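Local coordinates for protein (atp-binding domain of protein MJ0577) (Methanocaldococcus jannaschii, PDB 1MJH) that binds ATP and a manganese ion as a homodimer of the universal stress protein family; its cellular role may be that of an ATP-dependent switch, at residues Y10-F14 / K84-I88; A116-V121 / S150-V154; N133-L138 / K158-S162. All coordinates share one frame. Residues are numbered along the deposited sequence.

Contact 1. Residues Y10-F14 / K84-I88. With ATP (adenosine-5'-triphosphate), chain F.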
loop_
_atom_site.group_PDB
_atom_site.type_symbol
_atom_site.label_atom_id
_atom_site.label_comp_id
_atom_site.label_asym_id
_atom_site.label_seq_id
_atom_site.Cartn_x
_atom_site.Cartn_y
_atom_site.Cartn_z
ATOM N N TYR B 10 -7.043 -9.873 3.155
ATOM C CA TYR B 10 -7.947 -8.743 3.175
ATOM C C TYR B 10 -8.578 -8.713 4.561
ATOM O O TYR B 10 -9.485 -9.511 4.880
ATOM C CB TYR B 10 -9.064 -8.878 2.102
ATOM C CG TYR B 10 -10.203 -7.912 2.277
ATOM C CD1 TYR B 10 -9.944 -6.543 2.443
ATOM C CD2 TYR B 10 -11.528 -8.334 2.277
ATOM C CE1 TYR B 10 -10.982 -5.642 2.596
ATOM C CE2 TYR B 10 -12.568 -7.427 2.434
ATOM C CZ TYR B 10 -12.286 -6.102 2.595
ATOM O OH TYR B 10 -13.305 -5.166 2.769
ATOM N N PRO B 11 -8.007 -7.936 5.456
ATOM C CA PRO B 11 -8.520 -7.803 6.812
ATOM C C PRO B 11 -9.602 -6.717 6.812
ATOM O O PRO B 11 -9.370 -5.619 6.317
ATOM C CB PRO B 11 -7.306 -7.326 7.602
ATOM C CG PRO B 11 -6.416 -6.597 6.627
ATOM C CD PRO B 11 -6.801 -7.083 5.253
ATOM N N THR B 12 -10.779 -7.076 7.321
ATOM C CA THR B 12 -11.862 -6.092 7.325
ATOM C C THR B 12 -12.459 -5.908 8.703
ATOM O O THR B 12 -12.576 -6.884 9.460
ATOM C CB THR B 12 -12.986 -6.542 6.337
ATOM O OG1 THR B 12 -14.024 -5.564 6.469
ATOM C CG2 THR B 12 -13.579 -7.892 6.699
ATOM N N ASP B 13 -12.799 -4.674 9.057
ATOM C CA ASP B 13 -13.511 -4.345 10.274
ATOM C C ASP B 13 -14.941 -3.933 9.935
ATOM O O ASP B 13 -15.651 -3.395 10.787
ATOM C CB ASP B 13 -12.785 -3.170 10.996
ATOM C CG ASP B 13 -12.638 -1.964 10.083
ATOM O OD1 ASP B 13 -13.075 -2.042 8.905
ATOM O OD2 ASP B 13 -12.034 -0.936 10.491
ATOM N N PHE B 14 -15.373 -4.229 8.718
ATOM C CA PHE B 14 -16.727 -3.909 8.226
ATOM C C PHE B 14 -16.982 -2.417 8.167
ATOM O O PHE B 14 -18.167 -1.991 8.078
ATOM C CB PHE B 14 -17.861 -4.646 8.973
ATOM C CG PHE B 14 -17.482 -6.092 9.245
ATOM C CD1 PHE B 14 -17.205 -6.945 8.201
ATOM C CD2 PHE B 14 -17.346 -6.553 10.542
ATOM C CE1 PHE B 14 -16.821 -8.269 8.396
ATOM C CE2 PHE B 14 -16.953 -7.867 10.777
ATOM C CZ PHE B 14 -16.707 -8.698 9.691
ATOM N N LYS B 84 -21.852 -10.824 8.181
ATOM C CA LYS B 84 -21.105 -9.897 7.316
ATOM C C LYS B 84 -20.064 -10.635 6.522
ATOM O O LYS B 84 -19.862 -10.384 5.331
ATOM C CB LYS B 84 -20.514 -8.746 8.148
ATOM C CG LYS B 84 -21.560 -7.716 8.556
ATOM C CD LYS B 84 -21.104 -6.743 9.619
ATOM C CE LYS B 84 -21.597 -7.194 11.003
ATOM N NZ LYS B 84 -21.116 -6.264 12.053
ATOM N N MET B 85 -19.309 -11.557 7.145
ATOM C CA MET B 85 -18.269 -12.285 6.444
ATOM C C MET B 85 -18.824 -13.160 5.331
ATOM O O MET B 85 -18.204 -13.301 4.273
ATOM C CB MET B 85 -17.479 -13.106 7.477
ATOM C CG MET B 85 -16.603 -12.316 8.448
ATOM S SD MET B 85 -15.064 -11.581 7.763
ATOM C CE MET B 85 -13.995 -13.018 8.121
ATOM N N GLU B 86 -20.010 -13.767 5.568
ATOM C CA GLU B 86 -20.596 -14.593 4.500
ATOM C C GLU B 86 -20.937 -13.820 3.247
ATOM O O GLU B 86 -20.736 -14.298 2.121
ATOM C CB GLU B 86 -21.874 -15.259 5.066
ATOM C CG GLU B 86 -21.606 -16.366 6.063
ATOM C CD GLU B 86 -20.711 -17.479 5.565
ATOM O OE1 GLU B 86 -20.779 -17.874 4.380
ATOM O OE2 GLU B 86 -19.872 -18.032 6.319
ATOM N N ASN B 87 -21.491 -12.602 3.353
ATOM C CA ASN B 87 -21.822 -11.769 2.220
ATOM C C ASN B 87 -20.514 -11.427 1.461
ATOM O O ASN B 87 -20.494 -11.464 0.245
ATOM C CB ASN B 87 -22.511 -10.469 2.650
ATOM C CG ASN B 87 -24.017 -10.640 2.881
ATOM O OD1 ASN B 87 -24.647 -11.442 2.177
ATOM N ND2 ASN B 87 -24.540 -9.916 3.858
ATOM N N ILE B 88 -19.438 -11.080 2.191
ATOM C CA ILE B 88 -18.185 -10.774 1.460
ATOM C C ILE B 88 -17.577 -11.994 0.765
ATOM O O ILE B 88 -17.076 -11.974 -0.344
ATOM C CB ILE B 88 -17.130 -10.233 2.468
ATOM C CG1 ILE B 88 -17.681 -8.942 3.105
ATOM C CG2 ILE B 88 -15.839 -9.975 1.703
ATOM C CD1 ILE B 88 -16.876 -8.567 4.356
HETATM P PG ATP F . -8.275 3.487 15.142
HETATM O O1G ATP F . -6.805 3.687 15.263
HETATM O O2G ATP F . -8.565 2.101 15.308
HETATM O O3G ATP F . -9.048 4.320 16.075
HETATM P PB ATP F . -9.564 3.598 12.489
HETATM O O1B ATP F . -10.091 4.787 11.807
HETATM O O2B ATP F . -10.659 2.755 12.982
HETATM O O3B ATP F . -8.579 4.034 13.637
HETATM P PA ATP F . -7.986 1.296 11.439
HETATM O O1A ATP F . -6.555 1.467 11.483
HETATM O O2A ATP F . -8.589 0.472 12.429
HETATM O O3A ATP F . -8.654 2.797 11.453
HETATM O "O5'" ATP F . -8.608 0.773 10.087
HETATM C "C5'" ATP F . -7.698 0.588 8.973
HETATM C "C4'" ATP F . -7.991 -0.742 8.304
HETATM O "O4'" ATP F . -7.526 -1.807 9.226
HETATM C "C3'" ATP F . -9.450 -1.098 8.063
HETATM O "O3'" ATP F . -9.990 -0.482 6.885
HETATM C "C2'" ATP F . -9.347 -2.640 7.964
HETATM O "O2'" ATP F . -8.854 -2.993 6.656
HETATM C "C1'" ATP F . -8.304 -2.939 9.072
HETATM N N9 ATP F . -8.899 -3.318 10.346
HETATM C C8 ATP F . -9.156 -2.556 11.432
HETATM N N7 ATP F . -9.627 -3.232 12.462
HETATM C C5 ATP F . -9.732 -4.465 12.021
HETATM C C6 ATP F . -10.176 -5.611 12.661
HETATM N N6 ATP F . -10.618 -5.567 13.919
HETATM N N1 ATP F . -10.158 -6.738 11.956
HETATM C C2 ATP F . -9.683 -6.776 10.669
HETATM N N3 ATP F . -9.226 -5.722 9.969
HETATM C C4 ATP F . -9.322 -4.612 10.734
#
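Phe-14 has the largest share of the buried surface. Its chi1 of -41° (m) turns the ring to the helix 66-95, where Lys-84 lies over one face: CB is 3.9 Å from the ring centroid and 20° off its normal, a CH-pi contact, and CD comes to 3.7 Å from Phe-14 CG. Met-85, with all three chi angles in m, curls its sulfur to the ring edge, SD 3.8 Å from Phe-14 CE1, a Met-aromatic contact. Ile-88, one helical turn after Lys-84, has chi2 in t, so its CD1 reaches both Phe-14 CE1 and Thr-12 CG2 at 4.1 Å, while its CG2 meets the ring edge of Tyr-10 at CE2 (4.2 Å). The fold is the parallel alpha/beta fold of the universal stress proteins, with strand 7-11 central in the sheet; beyond its end the chain turns across the nucleotide pocket. There Thr-12, with chi1 in t, turns CG2 to Met-85 and Ile-88, while its OG1 accepts from Phe-14 N at 2.9 Å, an ST turn. Pro-11 and Asp-13 do not reach the helix; Pro-11 O accepts from ATP O2' at 2.7 Å, and Asp-13 OD2 lies 3.4 Å from ATP C8. Tyr-10 OH bonds to the backbone O of Ala-18 in helix 16-27.

Contact 2. Residues A116-V121 / S150-V154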
loop_
_atom_site.group_PDB
_atom_site.type_symbol
_atom_site.label_atom_id
_atom_site.label_comp_id
_atom_site.label_asym_id
_atom_site.label_seq_id
_atom_site.Cartn_x
_atom_site.Cartn_y
_atom_site.Cartn_z
ATOM N N ALA B 116 -0.753 -12.806 8.021
ATOM C CA ALA B 116 -0.139 -12.621 6.732
ATOM C C ALA B 116 1.128 -13.499 6.548
ATOM O O ALA B 116 1.283 -14.061 5.461
ATOM C CB ALA B 116 0.333 -11.185 6.571
ATOM N N GLU B 117 1.880 -13.568 7.657
ATOM C CA GLU B 117 3.074 -14.444 7.600
ATOM C C GLU B 117 2.711 -15.936 7.583
ATOM O O GLU B 117 3.221 -16.678 6.700
ATOM C CB GLU B 117 3.835 -14.079 8.901
ATOM C CG GLU B 117 5.007 -15.020 9.240
ATOM C CD GLU B 117 6.132 -15.007 8.242
ATOM O OE1 GLU B 117 6.365 -14.001 7.532
ATOM O OE2 GLU B 117 6.888 -16.028 8.135
ATOM N N ASP B 118 1.716 -16.330 8.383
ATOM C CA ASP B 118 1.399 -17.793 8.477
ATOM C C ASP B 118 0.827 -18.323 7.183
ATOM O O ASP B 118 1.098 -19.469 6.746
ATOM C CB ASP B 118 0.500 -18.006 9.689
ATOM C CG ASP B 118 1.158 -17.892 11.044
ATOM O OD1 ASP B 118 2.383 -17.677 11.154
ATOM O OD2 ASP B 118 0.552 -18.001 12.132
ATOM N N GLU B 119 -0.051 -17.525 6.531
ATOM C CA GLU B 119 -0.661 -17.919 5.265
ATOM C C GLU B 119 0.201 -17.716 4.034
ATOM O O GLU B 119 -0.118 -18.038 2.880
ATOM C CB GLU B 119 -2.055 -17.228 5.133
ATOM C CG GLU B 119 -2.990 -17.563 6.309
ATOM C CD GLU B 119 -3.637 -18.947 6.198
ATOM O OE1 GLU B 119 -3.575 -19.585 5.147
ATOM O OE2 GLU B 119 -4.228 -19.390 7.186
ATOM N N GLY B 120 1.385 -17.093 4.115
ATOM C CA GLY B 120 2.257 -16.827 2.989
ATOM C C GLY B 120 1.637 -15.944 1.911
ATOM O O GLY B 120 1.766 -16.187 0.702
ATOM N N VAL B 121 0.991 -14.854 2.341
ATOM C CA VAL B 121 0.346 -14.016 1.317
ATOM C C VAL B 121 1.348 -13.203 0.521
ATOM O O VAL B 121 2.420 -12.932 1.044
ATOM C CB VAL B 121 -0.755 -13.131 1.945
ATOM C CG1 VAL B 121 -1.677 -13.961 2.834
ATOM C CG2 VAL B 121 -0.198 -11.967 2.738
ATOM N N SER B 150 4.729 -5.596 9.515
ATOM C CA SER B 150 4.781 -6.646 8.521
ATOM C C SER B 150 5.838 -6.426 7.470
ATOM O O SER B 150 6.071 -5.281 7.008
ATOM C CB SER B 150 3.397 -6.748 7.844
ATOM O OG SER B 150 3.390 -7.795 6.868
ATOM N N ASN B 151 6.427 -7.500 6.916
ATOM C CA ASN B 151 7.317 -7.329 5.772
ATOM C C ASN B 151 6.629 -7.586 4.446
ATOM O O ASN B 151 7.180 -7.589 3.351
ATOM C CB ASN B 151 8.516 -8.270 5.906
ATOM C CG ASN B 151 8.154 -9.745 5.918
ATOM O OD1 ASN B 151 7.053 -10.181 5.581
ATOM N ND2 ASN B 151 9.122 -10.563 6.322
ATOM N N LYS B 152 5.258 -7.630 4.480
ATOM C CA LYS B 152 4.525 -7.859 3.256
ATOM C C LYS B 152 4.206 -6.528 2.569
ATOM O O LYS B 152 4.036 -5.566 3.333
ATOM C CB LYS B 152 3.153 -8.501 3.584
ATOM C CG LYS B 152 3.294 -9.937 4.187
ATOM C CD LYS B 152 3.987 -10.919 3.280
ATOM C CE LYS B 152 3.992 -12.308 3.991
ATOM N NZ LYS B 152 4.714 -13.249 3.058
ATOM N N PRO B 153 4.001 -6.519 1.273
ATOM C CA PRO B 153 3.525 -5.310 0.583
ATOM C C PRO B 153 2.122 -4.983 1.101
ATOM O O PRO B 153 1.322 -5.922 1.332
ATOM C CB PRO B 153 3.473 -5.703 -0.900
ATOM C CG PRO B 153 4.341 -6.949 -1.023
ATOM C CD PRO B 153 4.209 -7.593 0.308
ATOM N N VAL B 154 1.886 -3.695 1.382
ATOM C CA VAL B 154 0.549 -3.285 1.853
ATOM C C VAL B 154 -0.056 -2.230 0.912
ATOM O O VAL B 154 0.555 -1.172 0.705
ATOM C CB VAL B 154 0.673 -2.643 3.238
ATOM C CG1 VAL B 154 -0.740 -2.230 3.751
ATOM C CG2 VAL B 154 1.214 -3.628 4.292
HETATM O O HOH W 1 4.994 -15.711 4.658
HETATM O O HOH W 2 5.490 -11.489 7.009
HETATM O O HOH W 3 8.811 -13.522 7.141
#
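Lys-152 dominates the direct contacts, and its amino group makes the one direct hydrogen bond between the segments: NZ donates to Val-121 O at 3.1 Å. The last two side-chain torsions are both t, which carries NZ to the C-terminal turn of helix 108-118, within reach of Val-121 O. That end is closed by a Schellman motif, with Gly-120 at positive phi, Val-121 N bonded to Ala-116 O and Gly-120 N to Glu-117 O, both at 3.2 Å. Apolar packing involves the lysine's aliphatic part: Lys-152 CG lies 4.0 Å from Ala-116 CB and 4.3 Å from Val-121 CG2. Lys-152 CE also comes within 3.5 Å of Ala-116 O, a close van der Waals approach to the polar helix end. Water supplies the remaining polar links. Water 1 joins Lys-152 NZ to Glu-117 O, 2.9 Å from each. Two more connect side chains that do not bond directly: water 2 donates to Glu-117 OE1 (2.7 Å) and Asn-151 OD1 (2.5 Å), and water 3 donates to Glu-117 OE1 (2.5 Å) while accepting from Asn-151 ND2 (3.1 Å). Within 150-154, Ser-150 OG accepts from Lys-152 N at 3.0 Å, an ST turn after helix 141-149. The contact joins the C-terminal end of helix 108-118 to the connection into strand 154-157, outermost within this chain. Ala-116 and Lys-152 both rest on Ile-124 of strand 123-127, Val-121 packs on strands 7-11 and 35-43, and Val-154 pairs antiparallel with a strand of the second subunit, continuing the sheet across the dimer.

Contact 3. Residues N133-L138 / K158-S162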
loop_
_atom_site.group_PDB
_atom_site.type_symbol
_atom_site.label_atom_id
_atom_site.label_comp_id
_atom_site.label_asym_id
_atom_site.label_seq_id
_atom_site.Cartn_x
_atom_site.Cartn_y
_atom_site.Cartn_z
ATOM N N ASN B 133 -12.512 6.330 12.210
ATOM C CA ASN B 133 -12.465 7.348 11.171
ATOM C C ASN B 133 -12.709 8.776 11.655
ATOM O O ASN B 133 -13.641 9.451 11.207
ATOM C CB ASN B 133 -13.344 6.939 9.970
ATOM C CG ASN B 133 -13.042 7.815 8.770
ATOM O OD1 ASN B 133 -11.999 8.475 8.666
ATOM N ND2 ASN B 133 -13.971 7.819 7.803
ATOM N N LEU B 134 -11.793 9.226 12.515
ATOM C CA LEU B 134 -11.828 10.650 12.963
ATOM C C LEU B 134 -11.123 11.495 11.928
ATOM O O LEU B 134 -10.028 11.236 11.428
ATOM C CB LEU B 134 -11.113 10.670 14.305
ATOM C CG LEU B 134 -11.252 11.936 15.147
ATOM C CD1 LEU B 134 -12.736 12.148 15.459
ATOM C CD2 LEU B 134 -10.453 11.776 16.441
ATOM N N LYS B 135 -11.785 12.603 11.508
ATOM C CA LYS B 135 -11.234 13.451 10.468
ATOM C C LYS B 135 -9.819 13.916 10.706
ATOM O O LYS B 135 -9.009 13.910 9.760
ATOM C CB LYS B 135 -12.139 14.705 10.323
ATOM C CG LYS B 135 -11.669 15.662 9.222
ATOM C CD LYS B 135 -11.848 15.054 7.841
ATOM C CE LYS B 135 -10.943 15.646 6.777
ATOM N NZ LYS B 135 -11.654 16.571 5.850
ATOM N N GLU B 136 -9.450 14.240 11.969
ATOM C CA GLU B 136 -8.117 14.751 12.216
ATOM C C GLU B 136 -7.059 13.653 12.127
ATOM O O GLU B 136 -5.900 14.015 12.048
ATOM C CB GLU B 136 -7.993 15.442 13.595
ATOM C CG GLU B 136 -8.286 14.460 14.727
ATOM C CD GLU B 136 -8.338 15.103 16.100
ATOM O OE1 GLU B 136 -7.325 15.734 16.457
ATOM O OE2 GLU B 136 -9.369 14.953 16.792
ATOM N N ILE B 137 -7.469 12.386 12.185
ATOM C CA ILE B 137 -6.492 11.296 12.142
ATOM C C ILE B 137 -6.236 10.974 10.655
ATOM O O ILE B 137 -7.207 10.781 9.930
ATOM C CB ILE B 137 -7.025 10.054 12.873
ATOM C CG1 ILE B 137 -7.174 10.233 14.381
ATOM C CG2 ILE B 137 -6.151 8.817 12.550
ATOM C CD1 ILE B 137 -5.861 10.402 15.140
ATOM N N LEU B 138 -4.948 11.034 10.269
ATOM C CA LEU B 138 -4.639 10.836 8.845
ATOM C C LEU B 138 -4.235 9.416 8.467
ATOM O O LEU B 138 -4.251 9.098 7.261
ATOM C CB LEU B 138 -3.514 11.803 8.372
ATOM C CG LEU B 138 -3.833 13.262 8.783
ATOM C CD1 LEU B 138 -2.678 14.160 8.286
ATOM C CD2 LEU B 138 -5.122 13.761 8.124
ATOM N N LYS B 158 -7.507 4.629 0.478
ATOM C CA LYS B 158 -7.883 5.749 1.381
ATOM C C LYS B 158 -9.384 5.868 1.575
ATOM O O LYS B 158 -10.222 5.459 0.772
ATOM C CB LYS B 158 -7.414 7.109 0.787
ATOM C CG LYS B 158 -5.902 7.128 0.481
ATOM C CD LYS B 158 -5.047 6.945 1.692
ATOM C CE LYS B 158 -5.312 7.779 2.953
ATOM N NZ LYS B 158 -5.030 9.260 2.681
ATOM N N ARG B 159 -9.718 6.507 2.697
ATOM C CA ARG B 159 -11.134 6.747 3.029
ATOM C C ARG B 159 -11.756 7.739 2.049
ATOM O O ARG B 159 -11.073 8.367 1.285
ATOM C CB ARG B 159 -11.193 7.349 4.445
ATOM C CG ARG B 159 -10.415 8.677 4.539
ATOM C CD ARG B 159 -10.532 9.269 5.958
ATOM N NE ARG B 159 -9.702 10.486 6.085
ATOM C CZ ARG B 159 -9.514 11.096 7.269
ATOM N NH1 ARG B 159 -10.023 10.609 8.398
ATOM N NH2 ARG B 159 -8.755 12.182 7.367
ATOM N N LYS B 160 -13.099 7.803 2.100
ATOM C CA LYS B 160 -13.754 8.799 1.211
ATOM C C LYS B 160 -13.223 10.194 1.474
ATOM O O LYS B 160 -12.877 10.558 2.573
ATOM C CB LYS B 160 -15.269 8.766 1.489
ATOM C CG LYS B 160 -15.998 7.572 0.921
ATOM C CD LYS B 160 -17.474 7.596 1.394
ATOM C CE LYS B 160 -18.099 6.244 1.074
ATOM N NZ LYS B 160 -17.848 5.837 -0.338
ATOM N N ASN B 161 -13.312 11.035 0.420
ATOM C CA ASN B 161 -12.876 12.427 0.518
ATOM C C ASN B 161 -13.963 13.228 1.252
ATOM O O ASN B 161 -15.156 12.908 1.137
ATOM C CB ASN B 161 -12.682 13.020 -0.870
ATOM C CG ASN B 161 -11.632 12.329 -1.703
ATOM O OD1 ASN B 161 -11.842 11.997 -2.879
ATOM N ND2 ASN B 161 -10.486 12.133 -1.062
ATOM N N SER B 162 -13.542 14.093 2.153
ATOM C CA SER B 162 -14.415 14.746 3.130
ATOM C C SER B 162 -15.672 13.959 3.487
ATOM O O SER B 162 -16.718 14.556 3.886
ATOM C CB SER B 162 -14.659 16.196 2.706
ATOM O OG SER B 162 -13.401 16.811 2.426
ATOM O OXT SER B 162 -15.488 12.830 4.047
HETATM O O HOH W 4 -13.899 9.817 5.205
HETATM O O HOH W 5 -5.108 10.639 5.160
#
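Arg-159 buries the most surface here, reaching with an extended side chain (chi2 and chi3 both t) from the C-terminal tail into the loop 133-138. NH1 donates to Asn-133 OD1 at 2.9 Å and to Leu-134 O at 3.1 Å; NH2 donates to Lys-135 O at 3.0 Å. Leu-134 O also accepts from Ile-137 N (2.9 Å), closing a type I beta turn, so the guanidinium sits against the carbonyls of that turn. Lys-135, next in buried area, lays CD over one guanidinium face. Asn-133 adds a second link through water 4, which accepts from its ND2 (3.3 Å) and donates to Lys-160 O (2.9 Å). The backbone N of Asn-133 bonds to ATP O1B, so the loop 133-138 begins at the triphosphate. Lys-158 reaches Leu-138 O through water 5, and its NZ also bonds to Ser-150 O and Ile-147 O of the second subunit. The direct acceptors of Arg-159 are neutral carbonyls, so the loop and tail are joined by directional hydrogen bonds instead of a salt bridge.

Contacts 1 and 3 flank the ATP from different ends. Contact 1 holds Pro-11, Thr-12 and Asp-13 beside the ribose and adenine, whereas contact 3 brings in Asn-133 at the phosphates; their centres are 20 Å apart and their nearest atoms about 7 Å. The manganese ion is about 8 Å from the side chain of Asn-133 and about 11 Å from that of Thr-12. Contact 2 lies farther off, the side chain of Ala-116 about 12 Å from ATP, with its centre 26 Å from that of contact 3. Those two nevertheless alternate along the chain, strand 154-157 linking 150-154 to 158-162, and both touch the second subunit, which contact 1 does not.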